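Local coordinates for 5' nucleotidase family protein (Staphylococcus aureus subsp. aureus, PDB 4Q7F) that belongs to the 5' nucleotidase family and carries a manganese and a magnesium ion in its calcineurin-like phosphoesterase region, at residues Asn456-Gln460 with Gly461-Asp465; Glu174-Ser178 with Leu179-Ser183. All coordinates share one frame; numbering follows the deposited sequence.

Interaction 2 comes first along the chain, in its calcineurin-like phosphoesterase part; interaction 1 follows much later, in the 5'-nucleotidase C-terminal domain. Their centres are about 39 Å apart and their nearest atoms about 27 Å, without touching. Both join residues close in sequence. Residues 174-183 turn from helix 173-176 into strand 179-181, an outer strand of a small antiparallel sheet, with the side chain of His175 about 10 Å from the bound 3D1. Residues 456-465 form a hairpin of strands 454-459 and 462-463 at one edge of a four-stranded sheet, centred about 35 Å from the centre of the chain. Residues 174-183 thus lie in the neighbourhood of 3D1 without being part of its pocket, and the hairpin lies at the periphery.

Interaction 1: Asn456-Gln460 with Gly461-Asp465; sequences NMMIQ and GHAVD
Ile459 N donates to His462 O (2.8 Å), while Val464 N donates to Met457 O (3.1 Å). Between these two bonds Met458 and Ala463 face each other as an antiparallel non-hydrogen-bonded pair, their CA atoms 4.4 Å apart. On the side where Ile459 lies, the CG2 methyl of Val464 does most of the touching. A first torsion of 169° puts Val464 CG1 opposite its own backbone N and leaves CG2 to fit between Met457 and Ile459. Val464 CG2 is pressed against Ile459 CD1 at 3.3 Å and Ile459 CG1 at 3.4 Å, tighter than usual carbon contacts, and meets Met457 CB at 3.6 Å. The bent end of Met457, a selenomethionine, brings CE back to 3.7 Å from the same Val464 CG2. This is a beta hairpin with a two-residue turn: Gln460 and Gly461 both have positive phi, near the type I' shape. Leu400 of helix 397-408 touches Met457 and Ile459, and Tyr470 of strand 469-475 touches Ile459 and Val464, so the hairpin's apolar side is laid against the rest of the domain. At the turn, His462 ND1 makes a weak, bent hydrogen bond to Gln460 O (3.4 Å), with an N-H...O angle of 140°. A water donates weakly to both Ile459 O and Ala463 O.

Interaction 2: Glu174-Ser178 with Leu179-Ser183; sequences EHIQS and LTFHS
Ile176 meets both Leu179 and Phe181, each at about a right angle to its side chain. With chi1 at 62°, Ile176 CG1 sits between its backbone N and carbonyl carbon, while CG2 takes the place beside the N; both branches thereby come against the Phe181 ring. Ile176 CG2 lies 3.9 Å from Phe181 CZ, at the edge and near the ring plane, and Ile176 CB also meets the edge, in plane. Ile176 CD1, at the end of an extended chain, is 4.0 Å from Phe181 CE1 but off the ring plane. Ile135, Ile167 and Pro168 touch the same phenyl group. Residues 176-179 form a type I beta turn that leads from the short helix 173-176 into strand 179-181, which pairs with strand 135-137. Leu179 N closes it with a hydrogen bond to Ile176 O (2.9 Å). A water donates to that same oxygen (3.0 Å from Ile176 O) and to Leu179 O (2.8 Å), and so bridges the turn; its oxygen lies in the plane of the Phe181 ring. Leu179 CG is placed opposite the carbonyl carbon, and its two methyls diverge from there: Leu179 CD1 rests 4.1 Å from Ile176 CB, whereas Leu179 CD2 lies 3.8 Å from Ser178 OG. Leu116 of helix 116-125 and Glu137 touch both Ser178 and Leu179.

Interaction 1: Asn456-Gln460 with Gly461-Asp465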
loop_
_atom_site.group_PDB
_atom_site.type_symbol
_atom_site.label_atom_id
_atom_site.label_comp_id
_atom_site.label_asym_id
_atom_site.label_seq_id
_atom_site.Cartn_x
_atom_site.Cartn_y
_atom_site.Cartn_z
ATOM N N ASN A 456 -10.249 -11.513 30.202
ATOM C CA ASN A 456 -10.789 -12.865 30.074
ATOM C C ASN A 456 -10.117 -13.754 29.016
ATOM O O ASN A 456 -10.796 -14.577 28.385
ATOM C CB ASN A 456 -12.289 -12.758 29.768
ATOM C CG ASN A 456 -13.026 -11.865 30.752
ATOM O OD1 ASN A 456 -13.628 -10.853 30.352
ATOM N ND2 ASN A 456 -12.962 -12.211 32.059
HETATM N N MSE A 457 -8.799 -13.634 28.850
HETATM C CA MSE A 457 -8.106 -14.409 27.797
HETATM C C MSE A 457 -8.071 -15.886 28.118
HETATM O O MSE A 457 -7.665 -16.264 29.196
HETATM C CB MSE A 457 -6.671 -13.942 27.603
HETATM C CG MSE A 457 -6.565 -12.588 26.939
HETATM SE SE MSE A 457 -4.655 -12.220 26.620
HETATM C CE MSE A 457 -4.318 -13.639 25.330
HETATM N N MSE A 458 -8.479 -16.726 27.170
HETATM C CA MSE A 458 -8.494 -18.162 27.380
HETATM C C MSE A 458 -8.098 -18.890 26.141
HETATM O O MSE A 458 -8.594 -18.599 25.059
HETATM C CB MSE A 458 -9.881 -18.684 27.764
HETATM C CG MSE A 458 -10.429 -18.002 29.003
HETATM SE SE MSE A 458 -9.617 -18.774 30.620
HETATM C CE MSE A 458 -10.928 -20.223 30.813
ATOM N N ILE A 459 -7.221 -19.876 26.317
ATOM C CA ILE A 459 -6.724 -20.726 25.233
ATOM C C ILE A 459 -7.019 -22.165 25.665
ATOM O O ILE A 459 -6.371 -22.691 26.556
ATOM C CB ILE A 459 -5.221 -20.485 24.988
ATOM C CG1 ILE A 459 -5.012 -19.033 24.561
ATOM C CG2 ILE A 459 -4.676 -21.443 23.917
ATOM C CD1 ILE A 459 -3.573 -18.589 24.447
ATOM N N GLN A 460 -8.048 -22.768 25.078
ATOM C CA GLN A 460 -8.450 -24.154 25.374
ATOM C C GLN A 460 -8.800 -24.444 26.853
ATOM O O GLN A 460 -8.140 -25.258 27.523
ATOM C CB GLN A 460 -7.399 -25.149 24.871
ATOM C CG GLN A 460 -7.201 -25.110 23.360
ATOM C CD GLN A 460 -6.154 -26.091 22.867
ATOM O OE1 GLN A 460 -5.478 -26.758 23.659
ATOM N NE2 GLN A 460 -6.006 -26.181 21.543
ATOM N N GLY A 461 -9.833 -23.757 27.341
ATOM C CA GLY A 461 -10.361 -23.963 28.681
ATOM C C GLY A 461 -9.473 -23.488 29.799
ATOM O O GLY A 461 -9.814 -23.626 30.991
ATOM N N HIS A 462 -8.331 -22.924 29.425
ATOM C CA HIS A 462 -7.390 -22.434 30.403
ATOM C C HIS A 462 -7.056 -20.989 30.173
ATOM O O HIS A 462 -6.930 -20.530 29.024
ATOM C CB HIS A 462 -6.113 -23.277 30.408
ATOM C CG HIS A 462 -6.267 -24.595 31.104
ATOM N ND1 HIS A 462 -6.497 -25.776 30.428
ATOM C CD2 HIS A 462 -6.248 -24.911 32.421
ATOM C CE1 HIS A 462 -6.598 -26.765 31.299
ATOM N NE2 HIS A 462 -6.455 -26.265 32.515
ATOM N N ALA A 463 -6.911 -20.290 31.288
ATOM C CA ALA A 463 -6.560 -18.895 31.306
ATOM C C ALA A 463 -5.192 -18.775 30.703
ATOM O O ALA A 463 -4.359 -19.675 30.850
ATOM C CB ALA A 463 -6.561 -18.369 32.737
ATOM N N VAL A 464 -4.977 -17.697 29.963
ATOM C CA VAL A 464 -3.692 -17.485 29.359
ATOM C C VAL A 464 -2.681 -17.186 30.447
ATOM O O VAL A 464 -2.838 -16.239 31.222
ATOM C CB VAL A 464 -3.715 -16.372 28.301
ATOM C CG1 VAL A 464 -2.293 -15.997 27.880
ATOM C CG2 VAL A 464 -4.536 -16.836 27.099
ATOM N N ASP A 465 -1.672 -18.038 30.524
ATOM C CA ASP A 465 -0.592 -17.858 31.466
ATOM C C ASP A 465 0.390 -16.901 30.783
ATOM O O ASP A 465 0.974 -17.235 29.755
ATOM C CB ASP A 465 0.050 -19.218 31.771
ATOM C CG ASP A 465 1.150 -19.139 32.810
ATOM O OD1 ASP A 465 1.757 -18.059 32.999
ATOM O OD2 ASP A 465 1.405 -20.188 33.438
HETATM O O HOH W 1 -3.684 -21.864 28.342
#

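Interaction 2: Glu174-Ser178 with Leu179-Ser183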
loop_
_atom_site.group_PDB
_atom_site.type_symbol
_atom_site.label_atom_id
_atom_site.label_comp_id
_atom_site.label_asym_id
_atom_site.label_seq_id
_atom_site.Cartn_x
_atom_site.Cartn_y
_atom_site.Cartn_z
ATOM N N GLU A 174 13.688 -12.195 2.695
ATOM C CA GLU A 174 14.422 -12.681 1.533
ATOM C C GLU A 174 14.371 -11.705 0.347
ATOM O O GLU A 174 15.283 -11.700 -0.468
ATOM C CB GLU A 174 13.992 -14.105 1.120
ATOM C CG GLU A 174 12.504 -14.387 0.941
ATOM C CD GLU A 174 11.756 -14.697 2.250
ATOM O OE1 GLU A 174 11.954 -14.009 3.266
ATOM O OE2 GLU A 174 10.934 -15.628 2.251
ATOM N N HIS A 175 13.331 -10.868 0.260
ATOM C CA HIS A 175 13.222 -9.909 -0.835
ATOM C C HIS A 175 14.121 -8.684 -0.703
ATOM O O HIS A 175 14.389 -8.022 -1.701
ATOM C CB HIS A 175 11.790 -9.417 -1.055
ATOM C CG HIS A 175 10.838 -10.488 -1.462
ATOM N ND1 HIS A 175 9.470 -10.324 -1.406
ATOM C CD2 HIS A 175 11.048 -11.758 -1.866
ATOM C CE1 HIS A 175 8.883 -11.432 -1.813
ATOM N NE2 HIS A 175 9.817 -12.321 -2.079
ATOM N N ILE A 176 14.598 -8.391 0.502
ATOM C CA ILE A 176 15.413 -7.195 0.711
ATOM C C ILE A 176 16.744 -7.433 1.405
ATOM O O ILE A 176 17.410 -6.474 1.773
ATOM C CB ILE A 176 14.657 -6.154 1.562
ATOM C CG1 ILE A 176 14.338 -6.731 2.956
ATOM C CG2 ILE A 176 13.371 -5.749 0.880
ATOM C CD1 ILE A 176 13.717 -5.732 3.904
ATOM N N GLN A 177 17.126 -8.696 1.566
ATOM C CA GLN A 177 18.329 -9.082 2.344
ATOM C C GLN A 177 19.660 -8.385 2.008
ATOM O O GLN A 177 20.503 -8.213 2.891
ATOM C CB GLN A 177 18.484 -10.630 2.373
ATOM C CG GLN A 177 18.603 -11.323 1.011
ATOM C CD GLN A 177 19.966 -11.156 0.355
ATOM O OE1 GLN A 177 20.987 -11.015 1.033
ATOM N NE2 GLN A 177 19.993 -11.208 -0.969
ATOM N N SER A 178 19.841 -7.977 0.756
ATOM C CA SER A 178 21.076 -7.319 0.319
ATOM C C SER A 178 20.957 -5.796 0.269
ATOM O O SER A 178 21.894 -5.104 -0.154
ATOM C CB SER A 178 21.433 -7.812 -1.085
ATOM O OG SER A 178 20.387 -7.508 -2.000
ATOM N N LEU A 179 19.826 -5.269 0.722
ATOM C CA LEU A 179 19.562 -3.849 0.609
ATOM C C LEU A 179 19.732 -3.081 1.895
ATOM O O LEU A 179 19.544 -3.610 2.981
ATOM C CB LEU A 179 18.114 -3.626 0.104
ATOM C CG LEU A 179 17.685 -4.404 -1.150
ATOM C CD1 LEU A 179 16.269 -4.003 -1.545
ATOM C CD2 LEU A 179 18.642 -4.192 -2.302
ATOM N N THR A 180 20.021 -1.799 1.734
ATOM C CA THR A 180 20.162 -0.861 2.829
ATOM C C THR A 180 19.242 0.329 2.530
ATOM O O THR A 180 19.323 0.920 1.441
ATOM C CB THR A 180 21.609 -0.383 2.932
ATOM O OG1 THR A 180 22.455 -1.530 3.065
ATOM C CG2 THR A 180 21.797 0.543 4.130
ATOM N N PHE A 181 18.381 0.670 3.491
ATOM C CA PHE A 181 17.420 1.763 3.347
ATOM C C PHE A 181 17.814 2.963 4.181
ATOM O O PHE A 181 17.799 2.908 5.404
ATOM C CB PHE A 181 16.026 1.291 3.765
ATOM C CG PHE A 181 15.593 0.058 3.055
ATOM C CD1 PHE A 181 15.995 -1.194 3.512
ATOM C CD2 PHE A 181 14.825 0.133 1.916
ATOM C CE1 PHE A 181 15.629 -2.346 2.834
ATOM C CE2 PHE A 181 14.457 -1.012 1.233
ATOM C CZ PHE A 181 14.853 -2.251 1.696
ATOM N N HIS A 182 18.133 4.072 3.530
ATOM C CA HIS A 182 18.533 5.262 4.270
ATOM C C HIS A 182 17.395 6.276 4.405
ATOM O O HIS A 182 16.499 6.354 3.555
ATOM C CB HIS A 182 19.732 5.922 3.577
ATOM C CG HIS A 182 20.922 5.026 3.450
ATOM N ND1 HIS A 182 21.907 4.956 4.409
ATOM C CD2 HIS A 182 21.292 4.172 2.469
ATOM C CE1 HIS A 182 22.825 4.083 4.034
ATOM N NE2 HIS A 182 22.478 3.598 2.856
ATOM N N SER A 183 17.430 7.040 5.495
ATOM C CA SER A 183 16.463 8.110 5.721
ATOM C C SER A 183 16.370 9.035 4.498
ATOM O O SER A 183 17.397 9.508 4.006
ATOM C CB SER A 183 16.915 8.951 6.907
ATOM O OG SER A 183 16.241 10.195 6.922
HETATM O O HOH W 2 17.605 -5.107 4.386
#